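Local coordinates for surface layer protein (Geobacillus stearothermophilus, PDB 4UJ8) that probably assembles with copies of itself into the crystalline surface layer that coats the bacterial cell, and binds calcium ions, at residues S180-S185 and L218-N223; S188-V193 and S206-K211; T125-L130 and L146-I151; Q36-A41 and N78-Y83; L130-A135 and T234-A239. All coordinates share one frame; numbering follows the deposited sequence.

Contact 1 of 5, residues S180-S185 and L218-N223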
# COMPACT_ATOMS: atom_id res chain seq x y z
N SER A 180 -9.72 -8.21 12.71
CA SER A 180 -11.14 -7.94 12.49
C SER A 180 -11.91 -7.71 13.79
O SER A 180 -12.93 -7.03 13.80
CB SER A 180 -11.79 -9.08 11.71
OG SER A 180 -11.47 -9.03 10.33
N GLY A 181 -11.41 -8.30 14.87
CA GLY A 181 -12.03 -8.14 16.18
C GLY A 181 -11.36 -9.00 17.23
O GLY A 181 -10.56 -9.89 16.91
N ILE A 182 -11.68 -8.72 18.50
CA ILE A 182 -11.19 -9.51 19.61
C ILE A 182 -12.37 -9.98 20.46
O ILE A 182 -13.15 -9.18 20.96
CB ILE A 182 -10.21 -8.72 20.51
CG1 ILE A 182 -8.95 -8.30 19.74
CG2 ILE A 182 -9.85 -9.52 21.76
CD1 ILE A 182 -7.99 -7.45 20.57
N VAL A 183 -12.52 -11.29 20.60
CA VAL A 183 -13.60 -11.79 21.45
C VAL A 183 -13.10 -12.16 22.83
O VAL A 183 -12.10 -12.88 22.97
CB VAL A 183 -14.31 -13.02 20.83
CG1 VAL A 183 -15.31 -13.63 21.83
CG2 VAL A 183 -15.01 -12.62 19.55
N SER A 184 -13.82 -11.68 23.85
CA SER A 184 -13.54 -12.06 25.23
C SER A 184 -14.52 -13.14 25.68
O SER A 184 -15.71 -13.05 25.40
CB SER A 184 -13.65 -10.85 26.17
OG SER A 184 -13.54 -11.25 27.53
N SER A 185 -14.00 -14.15 26.38
CA SER A 185 -14.85 -15.22 26.93
C SER A 185 -15.73 -14.71 28.08
O SER A 185 -16.74 -15.32 28.41
CB SER A 185 -14.01 -16.42 27.40
OG SER A 185 -13.13 -16.08 28.46
N LEU A 218 -8.98 -14.37 25.35
CA LEU A 218 -9.17 -13.42 24.27
C LEU A 218 -8.85 -14.09 22.95
O LEU A 218 -7.77 -14.66 22.77
CB LEU A 218 -8.28 -12.19 24.47
CG LEU A 218 -8.57 -11.32 25.71
CD1 LEU A 218 -7.75 -10.03 25.68
CD2 LEU A 218 -10.05 -11.00 25.80
N THR A 219 -9.80 -14.05 22.03
CA THR A 219 -9.60 -14.63 20.71
C THR A 219 -9.52 -13.52 19.67
O THR A 219 -10.48 -12.77 19.46
CB THR A 219 -10.72 -15.61 20.31
OG1 THR A 219 -10.90 -16.57 21.36
CG2 THR A 219 -10.38 -16.34 19.02
N LEU A 220 -8.36 -13.41 19.06
CA LEU A 220 -8.14 -12.46 17.98
C LEU A 220 -8.63 -13.06 16.67
O LEU A 220 -8.28 -14.19 16.35
CB LEU A 220 -6.65 -12.11 17.86
CG LEU A 220 -6.01 -11.20 18.91
CD1 LEU A 220 -6.05 -11.78 20.32
CD2 LEU A 220 -4.57 -10.92 18.49
N VAL A 221 -9.46 -12.32 15.94
CA VAL A 221 -9.97 -12.79 14.65
C VAL A 221 -9.49 -11.85 13.56
O VAL A 221 -9.58 -10.63 13.70
CB VAL A 221 -11.51 -12.88 14.63
CG1 VAL A 221 -12.01 -13.30 13.26
CG2 VAL A 221 -11.98 -13.88 15.68
N PHE A 222 -8.96 -12.43 12.48
CA PHE A 222 -8.31 -11.64 11.44
C PHE A 222 -9.16 -11.57 10.17
O PHE A 222 -10.08 -12.36 10.00
CB PHE A 222 -6.93 -12.23 11.14
CG PHE A 222 -6.02 -12.25 12.34
CD1 PHE A 222 -6.06 -13.29 13.26
CD2 PHE A 222 -5.13 -11.21 12.56
CE1 PHE A 222 -5.22 -13.30 14.36
CE2 PHE A 222 -4.29 -11.21 13.66
CZ PHE A 222 -4.33 -12.25 14.56
N ASN A 223 -8.86 -10.62 9.29
CA ASN A 223 -9.68 -10.47 8.10
C ASN A 223 -9.46 -11.63 7.13
O ASN A 223 -8.51 -12.40 7.26
CB ASN A 223 -9.43 -9.12 7.42
CG ASN A 223 -8.00 -8.92 6.97
OD1 ASN A 223 -7.31 -9.88 6.61
ND2 ASN A 223 -7.55 -7.66 6.96
O HOH W 1 -12.33 -15.96 23.27
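Ser180 to Ser184 pair with Leu218 to Val221 as antiparallel edge and inner strands of the mixed sheet in the C-terminal domain of this fragment, with strand 179-184 at the sheet margin. Around Val183 and Thr219 the ladder is regular. Thr219 N reaches Val183 O at 2.7 Å, and Val183 N returns a bond to Thr219 O at 2.8 Å. Val221 N then binds Gly181 O almost straight, 170° at the hydrogen. Beyond that the pairing slips, and Val221 O takes two N-H groups: Ser180 N lies 2.6 Å from Val221 O. Gly181 N is farther from Val221 O, at 3.2 Å. Ser180 N lies in the plane of the Val221 carbonyl; Gly181 N is tilted 21° from it. Ser180 OG comes within 3.2 Å of Asn223 CA.

On the buried face Ile182 stands opposite Leu220 and crosses Leu218 at a slant. Its CG2 branch touches Leu218 CB, and CG1 approaches Leu220 CG at 4.2 Å. Leu218 sends CD2 back to Ser184 CB, 3.6 Å away; the hydroxyl of Ser184 is bound instead to Ile190 O. Leu218 is in turn packed on Leu208 and on Val235 of the next strand.

The other face, carrying Val183, Thr219 and Val221, is more open. There a water links Val183 O to Thr219 OG1; this hydroxyl lies beside its own backbone N (chi1 -52°), with the methyl group anti to that N. Two successive residues facing one partner across an antiparallel ladder make a classic beta bulge, at the start of this pairing.

Contact 2 of 5, residues S188-V193 and S206-K211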
# COMPACT_ATOMS: atom_id res chain seq x y z
N SER A 188 -17.42 -9.20 31.18
CA SER A 188 -17.47 -8.47 32.45
C SER A 188 -16.07 -8.32 33.05
O SER A 188 -15.86 -7.51 33.94
CB SER A 188 -18.41 -9.17 33.44
OG SER A 188 -17.83 -10.33 34.00
N VAL A 189 -15.12 -9.11 32.55
CA VAL A 189 -13.74 -9.04 33.04
C VAL A 189 -12.92 -8.13 32.13
O VAL A 189 -12.29 -7.18 32.59
CB VAL A 189 -13.09 -10.44 33.11
CG1 VAL A 189 -11.61 -10.34 33.47
CG2 VAL A 189 -13.84 -11.32 34.12
N ILE A 190 -12.94 -8.44 30.83
CA ILE A 190 -12.38 -7.58 29.79
C ILE A 190 -13.38 -7.55 28.67
O ILE A 190 -13.87 -8.60 28.24
CB ILE A 190 -11.02 -8.11 29.27
CG1 ILE A 190 -9.94 -7.93 30.34
CG2 ILE A 190 -10.61 -7.38 27.97
CD1 ILE A 190 -8.63 -8.65 30.03
N GLY A 191 -13.72 -6.35 28.19
CA GLY A 191 -14.66 -6.19 27.10
C GLY A 191 -14.14 -6.73 25.78
O GLY A 191 -12.95 -6.72 25.52
N SER A 192 -15.04 -7.25 24.95
CA SER A 192 -14.67 -7.63 23.60
C SER A 192 -14.41 -6.36 22.80
O SER A 192 -14.87 -5.28 23.18
CB SER A 192 -15.77 -8.49 22.94
OG SER A 192 -15.84 -9.77 23.55
N VAL A 193 -13.65 -6.48 21.71
CA VAL A 193 -13.42 -5.34 20.82
C VAL A 193 -13.96 -5.63 19.43
O VAL A 193 -13.50 -6.55 18.74
CB VAL A 193 -11.93 -4.99 20.72
CG1 VAL A 193 -11.72 -3.84 19.72
CG2 VAL A 193 -11.36 -4.63 22.08
N SER A 206 -3.62 1.27 24.67
CA SER A 206 -4.72 0.90 25.54
C SER A 206 -5.89 0.40 24.74
O SER A 206 -5.97 0.62 23.53
CB SER A 206 -5.16 2.09 26.38
OG SER A 206 -5.71 3.08 25.54
N GLY A 207 -6.82 -0.25 25.42
CA GLY A 207 -8.04 -0.67 24.76
C GLY A 207 -8.56 -2.02 25.18
O GLY A 207 -9.61 -2.45 24.71
N LEU A 208 -7.81 -2.71 26.04
CA LEU A 208 -8.29 -3.94 26.67
C LEU A 208 -8.37 -3.74 28.17
O LEU A 208 -7.69 -4.42 28.96
CB LEU A 208 -7.39 -5.12 26.32
CG LEU A 208 -7.48 -5.58 24.86
CD1 LEU A 208 -6.42 -6.61 24.57
CD2 LEU A 208 -8.86 -6.13 24.56
N ALA A 209 -9.20 -2.79 28.58
CA ALA A 209 -9.33 -2.42 29.98
C ALA A 209 -9.88 -3.57 30.83
O ALA A 209 -10.78 -4.29 30.40
CB ALA A 209 -10.23 -1.20 30.11
N VAL A 210 -9.32 -3.72 32.03
CA VAL A 210 -9.77 -4.70 33.01
C VAL A 210 -10.92 -4.09 33.79
O VAL A 210 -10.78 -3.00 34.35
CB VAL A 210 -8.64 -5.14 33.97
CG1 VAL A 210 -9.17 -6.10 35.05
CG2 VAL A 210 -7.51 -5.78 33.18
N LYS A 211 -12.05 -4.76 33.81
CA LYS A 211 -13.22 -4.25 34.51
C LYS A 211 -13.27 -4.79 35.94
O LYS A 211 -13.72 -4.09 36.85
CB LYS A 211 -14.50 -4.61 33.76
CG LYS A 211 -14.65 -3.94 32.39
CD LYS A 211 -15.65 -4.69 31.51
CE LYS A 211 -16.49 -3.75 30.66
NZ LYS A 211 -17.51 -4.49 29.86
O HOH W 2 -12.65 -3.89 28.64
O HOH W 3 -11.85 -4.21 25.98
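Lys211 N and Val189 O form the direct backbone bond between these two loop segments, 2.7 Å long and practically straight at the hydrogen (176°), although the donor stands 23° from the carbonyl plane. The same carbonyl receives a CA-H contact from Val210. Lys211 then lays its aliphatic chain along the backbone of Ser188, its CB 3.2 Å from Ser188 O. With CG beside the backbone N (chi1 -66°) the chain runs back over the partner segment, and its ammonium group binds Thr187 O.

Next to this bond Ile190 points into the domain and touches with both branches: CG1 lies 3.7 Å from Ala209 O, while CG2 meets Leu208 CD2 at 4.0 Å. That leucine methyl is shared, since Val193 CG2 comes onto it at 3.8 Å, the two side chains crossing at about a right angle. Both segments belong to the long irregular connection between strands 179-184 and 214-222, and they fold over one side of the mixed sheet to supply core residues without forming strands themselves.

Where the backbones part, water takes the place of direct pairing. One water accepts from Gly191 N at 2.7 Å and donates to Ala209 O; a second donates to Gly191 O and Gly207 O.

Farther out, Leu208 packs against Leu142 and Leu145 of helix 142-147, and Ile190 against Val216 and Val235. Asp140 holds the backbone N-H groups of both Gly207 and Leu208. On the other segment Ser192 OG is bonded to Ser184 N.

Contact 3 of 5, residues T125-L130 and L146-I151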
# COMPACT_ATOMS: atom_id res chain seq x y z
N THR A 125 1.71 -14.62 15.02
CA THR A 125 1.75 -15.77 15.92
C THR A 125 1.82 -15.35 17.38
O THR A 125 2.37 -14.29 17.71
CB THR A 125 2.95 -16.69 15.65
OG1 THR A 125 4.16 -15.93 15.79
CG2 THR A 125 2.87 -17.28 14.26
N LYS A 126 1.28 -16.19 18.26
CA LYS A 126 1.40 -15.96 19.69
C LYS A 126 2.63 -16.68 20.23
O LYS A 126 3.02 -17.73 19.73
CB LYS A 126 0.13 -16.41 20.45
CG LYS A 126 -0.11 -17.92 20.45
CD LYS A 126 -1.38 -18.30 21.22
CE LYS A 126 -1.76 -19.76 20.95
NZ LYS A 126 -2.94 -20.24 21.74
N LYS A 127 3.22 -16.09 21.26
CA LYS A 127 4.41 -16.64 21.90
C LYS A 127 4.01 -17.64 22.98
O LYS A 127 4.51 -18.76 23.03
CB LYS A 127 5.27 -15.53 22.49
CG LYS A 127 5.83 -14.55 21.46
CD LYS A 127 6.55 -13.39 22.15
CE LYS A 127 7.28 -12.52 21.13
NZ LYS A 127 7.83 -11.28 21.75
N ALA A 128 3.11 -17.22 23.86
CA ALA A 128 2.63 -18.08 24.94
C ALA A 128 1.10 -18.17 24.92
O ALA A 128 0.43 -17.31 24.36
CB ALA A 128 3.13 -17.57 26.29
N ASP A 129 0.56 -19.21 25.54
CA ASP A 129 -0.89 -19.40 25.59
C ASP A 129 -1.54 -18.54 26.65
O ASP A 129 -2.74 -18.28 26.61
CB ASP A 129 -1.23 -20.87 25.86
CG ASP A 129 -0.89 -21.77 24.70
OD1 ASP A 129 -0.59 -21.25 23.60
OD2 ASP A 129 -0.95 -23.01 24.88
N LEU A 130 -0.74 -18.11 27.61
CA LEU A 130 -1.22 -17.37 28.77
C LEU A 130 -0.38 -16.12 29.02
O LEU A 130 0.84 -16.15 28.89
CB LEU A 130 -1.19 -18.27 30.02
CG LEU A 130 -1.32 -17.61 31.39
CD1 LEU A 130 -2.72 -17.04 31.59
CD2 LEU A 130 -0.97 -18.59 32.50
N LEU A 146 0.11 -7.51 23.06
CA LEU A 146 0.92 -7.20 21.87
C LEU A 146 2.33 -7.78 22.01
O LEU A 146 2.89 -8.31 21.06
CB LEU A 146 0.98 -5.69 21.63
CG LEU A 146 1.53 -5.18 20.30
CD1 LEU A 146 0.68 -5.65 19.12
CD2 LEU A 146 1.66 -3.66 20.29
N ALA A 147 2.89 -7.67 23.21
CA ALA A 147 4.19 -8.25 23.48
C ALA A 147 4.18 -9.78 23.31
O ALA A 147 5.22 -10.39 23.11
CB ALA A 147 4.65 -7.88 24.89
N ASN A 148 2.99 -10.38 23.37
CA ASN A 148 2.84 -11.83 23.24
C ASN A 148 2.63 -12.25 21.79
O ASN A 148 2.40 -13.42 21.51
CB ASN A 148 1.68 -12.33 24.11
CG ASN A 148 1.69 -13.85 24.30
OD1 ASN A 148 2.70 -14.45 24.66
ND2 ASN A 148 0.55 -14.47 24.05
N LEU A 149 2.69 -11.29 20.86
CA LEU A 149 2.53 -11.59 19.44
C LEU A 149 3.81 -11.29 18.66
O LEU A 149 4.55 -10.36 18.98
CB LEU A 149 1.38 -10.78 18.85
CG LEU A 149 -0.04 -11.01 19.41
CD1 LEU A 149 -0.98 -9.95 18.82
CD2 LEU A 149 -0.54 -12.40 19.09
N ASP A 150 4.04 -12.09 17.62
CA ASP A 150 5.06 -11.78 16.62
C ASP A 150 4.34 -11.51 15.31
O ASP A 150 3.45 -12.27 14.91
CB ASP A 150 6.06 -12.92 16.49
CG ASP A 150 7.09 -12.92 17.60
OD1 ASP A 150 7.69 -11.86 17.87
OD2 ASP A 150 7.29 -13.99 18.21
N ILE A 151 4.71 -10.41 14.66
CA ILE A 151 4.13 -10.04 13.38
C ILE A 151 5.26 -10.01 12.35
O ILE A 151 6.30 -9.40 12.60
CB ILE A 151 3.42 -8.66 13.44
CG1 ILE A 151 2.35 -8.66 14.53
CG2 ILE A 151 2.79 -8.31 12.08
CD1 ILE A 151 1.60 -7.34 14.67
O HOH W 4 5.23 -15.71 18.19
O HOH W 5 4.97 -14.64 13.27
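Backbone bonds join Thr125 and Asp150, whose N and O atoms pair reciprocally, and a third runs from Lys127 N to Asn148 O at 2.8 Å. Between them Lys126 and Leu149 form a non-hydrogen-bonded pair, where CA-H groups approach the carbonyls of Asn148 and Thr125.

Side-chain to backbone bonds centre on Asn148. Its amide grips Ala128 twice: OD1 accepts from Ala128 N at 2.9 Å, and ND2 donates to Ala128 O at the same distance. The second bond is nearly straight (178°) and its acceptor lies in the amide plane, whereas the first is more bent. This two-point hold fixes the rotation of the amide and ties the turn after the strand to Asn148. The CG of Asn148 stands opposite its own backbone N (chi1 -166°), which carries the amide across to Ala128.

Among the charged groups, Lys127 extends over the partner segment and crosses Asp150 at about a right angle. Its NZ donates to Ala147 O at 3.1 Å, while the salt bridge from Lys127 NZ to Asp150 OD1 is long, 3.9 Å. The ammonium is therefore held mainly by the carbonyl of Ala147, with the carboxylate flanking its CE.

Water links Thr125 and Asp150: one molecule donates to Asp150 OD2 at 2.7 Å and also bonds Thr125 OG1. Apolar contact is slight across the segments, but Leu149 packs inward on Ile233 and Leu175. The whole is a two-stranded antiparallel sheet, strands 123-126 and 149-152, whose second strand comes shortly after the short helix 142-147.

Contact 4 of 5, residues Q36-A41 and N78-Y83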
# COMPACT_ATOMS: atom_id res chain seq x y z
N GLN A 36 6.96 7.75 -17.40
CA GLN A 36 7.34 8.85 -18.29
C GLN A 36 7.42 8.34 -19.73
O GLN A 36 8.13 7.37 -20.00
CB GLN A 36 8.67 9.43 -17.85
CG GLN A 36 8.67 9.85 -16.38
CD GLN A 36 10.05 9.76 -15.77
OE1 GLN A 36 11.04 10.09 -16.42
NE2 GLN A 36 10.12 9.28 -14.53
N LEU A 37 6.69 9.01 -20.62
CA LEU A 37 6.55 8.56 -22.01
C LEU A 37 7.07 9.59 -22.99
O LEU A 37 6.91 10.79 -22.79
CB LEU A 37 5.09 8.25 -22.34
CG LEU A 37 4.40 7.21 -21.46
CD1 LEU A 37 2.91 7.11 -21.78
CD2 LEU A 37 5.07 5.85 -21.58
N LYS A 38 7.72 9.10 -24.04
CA LYS A 38 8.02 9.90 -25.23
C LYS A 38 7.33 9.26 -26.43
O LYS A 38 7.10 8.06 -26.44
CB LYS A 38 9.53 10.00 -25.49
CG LYS A 38 10.31 10.69 -24.40
CD LYS A 38 9.97 12.15 -24.36
CE LYS A 38 10.55 12.84 -25.56
NZ LYS A 38 10.59 14.32 -25.40
N VAL A 39 6.98 10.06 -27.43
CA VAL A 39 6.43 9.52 -28.66
C VAL A 39 7.23 10.06 -29.84
O VAL A 39 7.27 11.27 -30.08
CB VAL A 39 4.94 9.87 -28.85
CG1 VAL A 39 4.39 9.17 -30.09
CG2 VAL A 39 4.13 9.44 -27.63
N TYR A 40 7.88 9.16 -30.57
CA TYR A 40 8.76 9.55 -31.65
C TYR A 40 8.21 9.09 -33.01
O TYR A 40 7.55 8.04 -33.11
CB TYR A 40 10.17 8.99 -31.43
CG TYR A 40 10.94 9.60 -30.26
CD1 TYR A 40 11.34 10.93 -30.28
CD2 TYR A 40 11.31 8.82 -29.16
CE1 TYR A 40 12.06 11.49 -29.23
CE2 TYR A 40 12.03 9.37 -28.10
CZ TYR A 40 12.41 10.70 -28.15
OH TYR A 40 13.13 11.25 -27.10
N ALA A 41 8.46 9.90 -34.02
CA ALA A 41 8.27 9.48 -35.40
C ALA A 41 9.65 9.13 -35.95
O ALA A 41 10.58 9.94 -35.84
CB ALA A 41 7.62 10.58 -36.20
N ASN A 78 13.21 22.35 -20.42
CA ASN A 78 14.43 22.22 -21.24
C ASN A 78 14.11 22.03 -22.71
O ASN A 78 14.85 21.37 -23.44
CB ASN A 78 15.30 21.05 -20.74
CG ASN A 78 15.78 21.25 -19.31
OD1 ASN A 78 16.57 22.15 -19.03
ND2 ASN A 78 15.31 20.40 -18.40
N GLY A 79 12.99 22.62 -23.14
CA GLY A 79 12.52 22.49 -24.51
C GLY A 79 11.84 21.16 -24.82
O GLY A 79 11.28 20.99 -25.91
N ASP A 80 11.87 20.23 -23.87
CA ASP A 80 11.42 18.87 -24.13
C ASP A 80 10.11 18.58 -23.41
O ASP A 80 9.91 19.00 -22.27
CB ASP A 80 12.49 17.85 -23.71
CG ASP A 80 12.32 16.50 -24.41
OD1 ASP A 80 12.34 16.47 -25.66
OD2 ASP A 80 12.12 15.47 -23.73
N THR A 81 9.24 17.82 -24.07
CA THR A 81 7.99 17.41 -23.46
C THR A 81 8.00 15.92 -23.11
O THR A 81 8.34 15.10 -23.94
CB THR A 81 6.79 17.69 -24.38
OG1 THR A 81 6.79 19.07 -24.76
CG2 THR A 81 5.47 17.34 -23.68
N VAL A 82 7.64 15.61 -21.87
CA VAL A 82 7.46 14.23 -21.42
C VAL A 82 6.01 14.06 -21.04
O VAL A 82 5.44 14.94 -20.40
CB VAL A 82 8.36 13.91 -20.20
CG1 VAL A 82 8.05 12.50 -19.67
CG2 VAL A 82 9.84 14.06 -20.58
N TYR A 83 5.41 12.93 -21.39
CA TYR A 83 4.03 12.70 -20.99
C TYR A 83 4.09 11.95 -19.66
O TYR A 83 4.55 10.81 -19.60
CB TYR A 83 3.27 11.90 -22.06
CG TYR A 83 1.90 12.44 -22.42
CD1 TYR A 83 0.88 12.58 -21.46
CD2 TYR A 83 1.63 12.89 -23.72
CE1 TYR A 83 -0.37 13.08 -21.80
CE2 TYR A 83 0.38 13.38 -24.06
CZ TYR A 83 -0.62 13.48 -23.10
OH TYR A 83 -1.87 13.98 -23.42
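Lys38 NZ is gripped from the partner strand by three oxygens: Asp80 OD2 at 2.5 Å, Asp80 OD1 at 2.8 Å and Thr81 O at 2.8 Å. Lys38 and Asp80 approach from opposite directions. The ammonium meets both carboxylate oxygens on their syn sides, about 30° out of the carboxylate plane, and it sits above the carbonyl plane of Thr81. To get there the lysine folds twice, at chi2 and chi3, which brings CD to within 3.4 Å of Thr81 O. Asp51 adds a second salt bridge to the same nitrogen.

Nearer the other end the backbones meet as a single antiparallel hydrogen-bonded pair, Leu37 with Tyr83. Each N-H binds the partner's carbonyl at 3.0 Å, the one from Tyr83 to Leu37 being the straighter. From there the strands diverge, their axes 120° apart, and the lysine spans the gap. Val82 fills the space beside the pair, its CG1 3.6 Å from Gln36 CB, while CB of Leu37 and CB of Tyr83 touch on the opposite face.

Gln36 also binds Asp34, a calcium ligand, which places this end of strand 34-42 beside a metal site of the Big-like domain. Asp80 and Asp51 bring like charges close together, so the buried lysine probably offsets their repulsion and, with carboxylates around it, is expected to stay protonated.

Contact 5 of 5, residues L130-A135 and T234-A239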
# COMPACT_ATOMS: atom_id res chain seq x y z
N LEU A 130 -0.74 -18.11 27.61
CA LEU A 130 -1.22 -17.37 28.77
C LEU A 130 -0.38 -16.12 29.02
O LEU A 130 0.84 -16.15 28.89
CB LEU A 130 -1.19 -18.27 30.02
CG LEU A 130 -1.32 -17.61 31.39
CD1 LEU A 130 -2.72 -17.04 31.59
CD2 LEU A 130 -0.97 -18.59 32.50
N ILE A 131 -1.03 -15.02 29.38
CA ILE A 131 -0.31 -13.91 29.99
C ILE A 131 -0.97 -13.47 31.29
O ILE A 131 -2.18 -13.61 31.46
CB ILE A 131 -0.20 -12.70 29.07
CG1 ILE A 131 -1.59 -12.24 28.62
CG2 ILE A 131 0.67 -13.03 27.87
CD1 ILE A 131 -1.57 -10.90 27.87
N GLU A 132 -0.15 -12.96 32.20
CA GLU A 132 -0.63 -12.52 33.51
C GLU A 132 -0.27 -11.06 33.71
O GLU A 132 0.88 -10.67 33.55
CB GLU A 132 -0.02 -13.38 34.62
CG GLU A 132 -0.65 -13.16 35.99
CD GLU A 132 -0.19 -14.19 37.01
OE1 GLU A 132 -0.21 -15.40 36.70
OE2 GLU A 132 0.19 -13.78 38.13
N LEU A 133 -1.26 -10.25 34.06
CA LEU A 133 -1.02 -8.83 34.27
C LEU A 133 -0.56 -8.58 35.70
O LEU A 133 -0.87 -9.35 36.61
CB LEU A 133 -2.28 -8.01 33.98
CG LEU A 133 -3.02 -8.37 32.69
CD1 LEU A 133 -4.26 -7.52 32.57
CD2 LEU A 133 -2.11 -8.23 31.47
N ASP A 134 0.19 -7.50 35.88
CA ASP A 134 0.55 -7.01 37.20
C ASP A 134 0.36 -5.49 37.20
O ASP A 134 -0.25 -4.94 36.29
CB ASP A 134 1.98 -7.39 37.57
CG ASP A 134 2.97 -7.05 36.47
OD1 ASP A 134 2.75 -6.06 35.75
OD2 ASP A 134 3.99 -7.77 36.32
N ALA A 135 0.89 -4.82 38.21
CA ALA A 135 0.64 -3.39 38.37
C ALA A 135 1.16 -2.55 37.21
O ALA A 135 0.58 -1.52 36.87
CB ALA A 135 1.24 -2.90 39.69
N THR A 234 -5.11 -16.67 26.75
CA THR A 234 -5.70 -16.56 28.08
C THR A 234 -5.02 -15.43 28.84
O THR A 234 -3.79 -15.34 28.86
CB THR A 234 -5.55 -17.88 28.87
OG1 THR A 234 -6.18 -18.94 28.15
CG2 THR A 234 -6.18 -17.75 30.26
N VAL A 235 -5.82 -14.56 29.44
CA VAL A 235 -5.30 -13.42 30.19
C VAL A 235 -5.72 -13.53 31.64
O VAL A 235 -6.91 -13.56 31.93
CB VAL A 235 -5.80 -12.08 29.62
CG1 VAL A 235 -5.24 -10.92 30.45
CG2 VAL A 235 -5.43 -11.92 28.14
N LYS A 236 -4.76 -13.58 32.56
CA LYS A 236 -5.11 -13.49 33.97
C LYS A 236 -4.92 -12.08 34.51
O LYS A 236 -3.83 -11.51 34.42
CB LYS A 236 -4.30 -14.47 34.81
CG LYS A 236 -4.66 -14.38 36.28
CD LYS A 236 -4.05 -15.49 37.10
CE LYS A 236 -4.64 -15.51 38.50
NZ LYS A 236 -4.04 -16.60 39.33
N ALA A 237 -5.98 -11.54 35.08
CA ALA A 237 -5.94 -10.23 35.70
C ALA A 237 -6.18 -10.40 37.20
O ALA A 237 -7.32 -10.36 37.66
CB ALA A 237 -6.98 -9.30 35.07
N PRO A 238 -5.10 -10.62 37.96
CA PRO A 238 -5.21 -10.99 39.38
C PRO A 238 -5.73 -9.84 40.24
O PRO A 238 -5.69 -8.68 39.80
CB PRO A 238 -3.77 -11.36 39.76
CG PRO A 238 -2.92 -10.61 38.80
CD PRO A 238 -3.70 -10.52 37.52
N ALA A 239 -6.21 -10.16 41.44
CA ALA A 239 -6.78 -9.17 42.35
C ALA A 239 -5.72 -8.58 43.27
O ALA A 239 -4.80 -9.28 43.68
CB ALA A 239 -7.91 -9.78 43.16
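Ile131 and Val235 lie side by side on the buried face, pointing the same way, with Ile131 CG1 3.9 Å from Val235 CG2. The other valine branch, CG1, is taken by Leu133, which crosses it obliquely and places its CD1 4.1 Å from Ala237 CB. Ile131 keeps CG1 between its backbone N and carbonyl carbon (chi1 56°), a setting that brings this branch to the valine. Val210 from a loop and Lys144 from helix 142-147 close over Leu133.

The backbones between these side chains run parallel, their axes 18° apart. Ile131 N binds Thr234 O at 2.8 Å, Ile131 O accepts from Lys236 N at 2.8 Å, and Leu133 N binds Lys236 O at 2.9 Å with 173° at the hydrogen. Ile131 thus uses both its N-H and its carbonyl on residues two apart, the pattern of a parallel ladder, and strand 130-132 forms an outermost strand of the mixed sheet by pairing in this way with strand 231-237, which is antiparallel to its next neighbour.

The face carrying Leu130, Glu132 and Lys236 is looser and lies on the surface. Leu130 reaches across there, its CD1 3.8 Å from Thr234 CG2. Glu132 and Lys236 extend alongside one another, touching along their chains; their charged ends, Glu132 OE1 and Lys236 NZ, stay 4.8 Å apart, which may allow a weak attraction, though they are not in contact. Past the last ladder bond the Pro238 ring leans on the backbone, its CD 3.2 Å from Leu133 O.

Contact 4 stands alone in the N-terminal Big-like domain, its centre 54 to 65 Å from those of the others, which crowd together in the C-terminal domain. Along the chain contact 4 comes first, and contact 3 closes before contact 1 opens; contact 2 falls within contact 1, and both within the span of contact 5. Contacts 1 and 5 share one mixed sheet, in the order 130-132, 231-237, 214-222 and 179-184, joining its outermost strands to the inner pair. Contact 2 packs against both, its centre about 12 Å from the centre of each. Contact 3, sharing Leu130 with contact 5, adds the small two-stranded sheet. Two separately packed tandem domains are consistent with an elongated surface-layer building block.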